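Local coordinates for protein ricin B lectin (Clostridium thermocellum, PDB 3VSF) that probably hydrolyses beta-1,3-galactan from the chain end as a family 43 exo-galactanase carrying a galactose-binding CBM13 lectin module, at residues Lys428-Val433 against Cys464-Asp469. Numbering follows the deposited sequence.
Sequences KEDGGV and CGKLID
Lys428 and Cys464 bring the two backbones nearest, their CA atoms 5.7 Å apart, and no hydrogen bond joins the segments; beyond them the chains spread to 7.9 Å between the CA atoms of Asp430 and Lys466. Lys428 lays its aliphatic chain alongside Cys464, CD meeting CB at 3.6 Å, and its NZ hydrogen-bonds to His463 O. Lys466 points toward the other segment and runs extended as far as CE, turning only at its last torsion (chi4 -53°). Its CD and CE pass the backbone carbonyl of Lys428 and cross the Asp430 side chain at about a right angle, CD lying 3.5 Å from OD1. The Lys466 NZ to Asp430 OD1 salt bridge is long, 3.7 Å; Ser485 OG, hydrogen-bonded to both atoms, ties the charges together. Asp430 and left-handed Gly431 form the corners of a type II turn closed by Gly432 N to Glu429 O (3.3 Å). This surface contact lies beside the galactose site, not in it: side chains are about 10 Å apart for Lys428 and Asp425, about 8 Å for Cys464 and Asn444. It joins loops leading into strands 432-437 and 467-470, as would be expected between neighbouring repeats of a ricin-type beta-trefoil.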
loop_
_atom_site.group_PDB
_atom_site.type_symbol
_atom_site.label_atom_id
_atom_site.label_comp_id
_atom_site.label_asym_id
_atom_site.label_seq_id
_atom_site.Cartn_x
_atom_site.Cartn_y
_atom_site.Cartn_z
ATOM N N LYS A 428 -24.280 -9.978 8.988
ATOM C CA LYS A 428 -25.053 -9.400 10.081
ATOM C C LYS A 428 -26.057 -10.413 10.613
ATOM O O LYS A 428 -26.931 -10.074 11.410
ATOM C CB LYS A 428 -25.802 -8.153 9.608
ATOM C CG LYS A 428 -24.926 -6.942 9.336
ATOM C CD LYS A 428 -25.331 -5.776 10.226
ATOM C CE LYS A 428 -24.762 -4.460 9.721
ATOM N NZ LYS A 428 -25.122 -3.319 10.610
ATOM N N GLU A 429 -25.931 -11.658 10.167
ATOM C CA GLU A 429 -26.917 -12.686 10.479
ATOM C C GLU A 429 -26.428 -13.668 11.540
ATOM O O GLU A 429 -25.224 -13.833 11.742
ATOM C CB GLU A 429 -27.299 -13.449 9.207
ATOM C CG GLU A 429 -27.712 -12.554 8.049
ATOM C CD GLU A 429 -28.951 -11.736 8.357
ATOM O OE1 GLU A 429 -29.902 -12.291 8.950
ATOM O OE2 GLU A 429 -28.973 -10.536 8.011
ATOM N N ASP A 430 -27.372 -14.315 12.217
ATOM C CA ASP A 430 -27.041 -15.380 13.154
ATOM C C ASP A 430 -26.388 -16.537 12.409
ATOM O O ASP A 430 -26.797 -16.881 11.301
ATOM C CB ASP A 430 -28.294 -15.877 13.880
ATOM C CG ASP A 430 -28.768 -14.919 14.955
ATOM O OD1 ASP A 430 -27.944 -14.119 15.450
ATOM O OD2 ASP A 430 -29.963 -14.974 15.315
ATOM N N GLY A 431 -25.373 -17.136 13.020
ATOM C CA GLY A 431 -24.689 -18.265 12.420
ATOM C C GLY A 431 -23.581 -17.834 11.483
ATOM O O GLY A 431 -22.924 -18.669 10.862
ATOM N N GLY A 432 -23.376 -16.524 11.380
ATOM C CA GLY A 432 -22.320 -15.979 10.547
ATOM C C GLY A 432 -20.950 -16.439 11.007
ATOM O O GLY A 432 -20.505 -16.100 12.103
ATOM N N VAL A 433 -20.281 -17.214 10.160
ATOM C CA VAL A 433 -18.987 -17.797 10.499
ATOM C C VAL A 433 -17.906 -16.751 10.759
ATOM O O VAL A 433 -17.851 -15.719 10.090
ATOM C CB VAL A 433 -18.511 -18.762 9.393
ATOM C CG1 VAL A 433 -17.018 -18.604 9.141
ATOM C CG2 VAL A 433 -18.859 -20.198 9.754
ATOM N N CYS A 464 -22.673 -5.369 13.950
ATOM C CA CYS A 464 -24.068 -5.661 14.264
ATOM C C CYS A 464 -24.319 -5.811 15.763
ATOM O O CYS A 464 -25.442 -5.628 16.232
ATOM C CB CYS A 464 -24.524 -6.924 13.531
ATOM S SG CYS A 464 -23.508 -8.378 13.867
ATOM N N GLY A 465 -23.274 -6.154 16.508
ATOM C CA GLY A 465 -23.381 -6.266 17.951
ATOM C C GLY A 465 -23.541 -7.688 18.452
ATOM O O GLY A 465 -23.630 -7.922 19.657
ATOM N N LYS A 466 -23.580 -8.643 17.529
ATOM C CA LYS A 466 -23.716 -10.047 17.897
ATOM C C LYS A 466 -22.422 -10.573 18.510
ATOM O O LYS A 466 -21.334 -10.091 18.196
ATOM C CB LYS A 466 -24.132 -10.886 16.687
ATOM C CG LYS A 466 -25.429 -10.427 16.045
ATOM C CD LYS A 466 -25.888 -11.386 14.959
ATOM C CE LYS A 466 -27.109 -10.844 14.231
ATOM N NZ LYS A 466 -28.208 -10.480 15.166
ATOM N N LEU A 467 -22.546 -11.566 19.384
ATOM C CA LEU A 467 -21.413 -12.041 20.171
ATOM C C LEU A 467 -20.651 -13.172 19.492
ATOM O O LEU A 467 -21.188 -13.872 18.634
ATOM C CB LEU A 467 -21.891 -12.512 21.547
ATOM C CG LEU A 467 -22.911 -11.627 22.261
ATOM C CD1 LEU A 467 -23.254 -12.207 23.626
ATOM C CD2 LEU A 467 -22.392 -10.206 22.395
ATOM N N ILE A 468 -19.392 -13.341 19.885
ATOM C CA ILE A 468 -18.613 -14.503 19.482
ATOM C C ILE A 468 -19.250 -15.731 20.113
ATOM O O ILE A 468 -19.415 -15.796 21.332
ATOM C CB ILE A 468 -17.151 -14.388 19.941
ATOM C CG1 ILE A 468 -16.493 -13.155 19.320
ATOM C CG2 ILE A 468 -16.378 -15.649 19.584
ATOM C CD1 ILE A 468 -15.032 -12.998 19.674
ATOM N N ASP A 469 -19.608 -16.704 19.283
ATOM C CA ASP A 469 -20.425 -17.823 19.733
ATOM C C ASP A 469 -19.885 -19.159 19.233
ATOM O O ASP A 469 -19.468 -19.278 18.083
ATOM C CB ASP A 469 -21.863 -17.624 19.242
ATOM C CG ASP A 469 -22.845 -18.588 19.878
ATOM O OD1 ASP A 469 -22.450 -19.727 20.198
ATOM O OD2 ASP A 469 -24.021 -18.205 20.054
#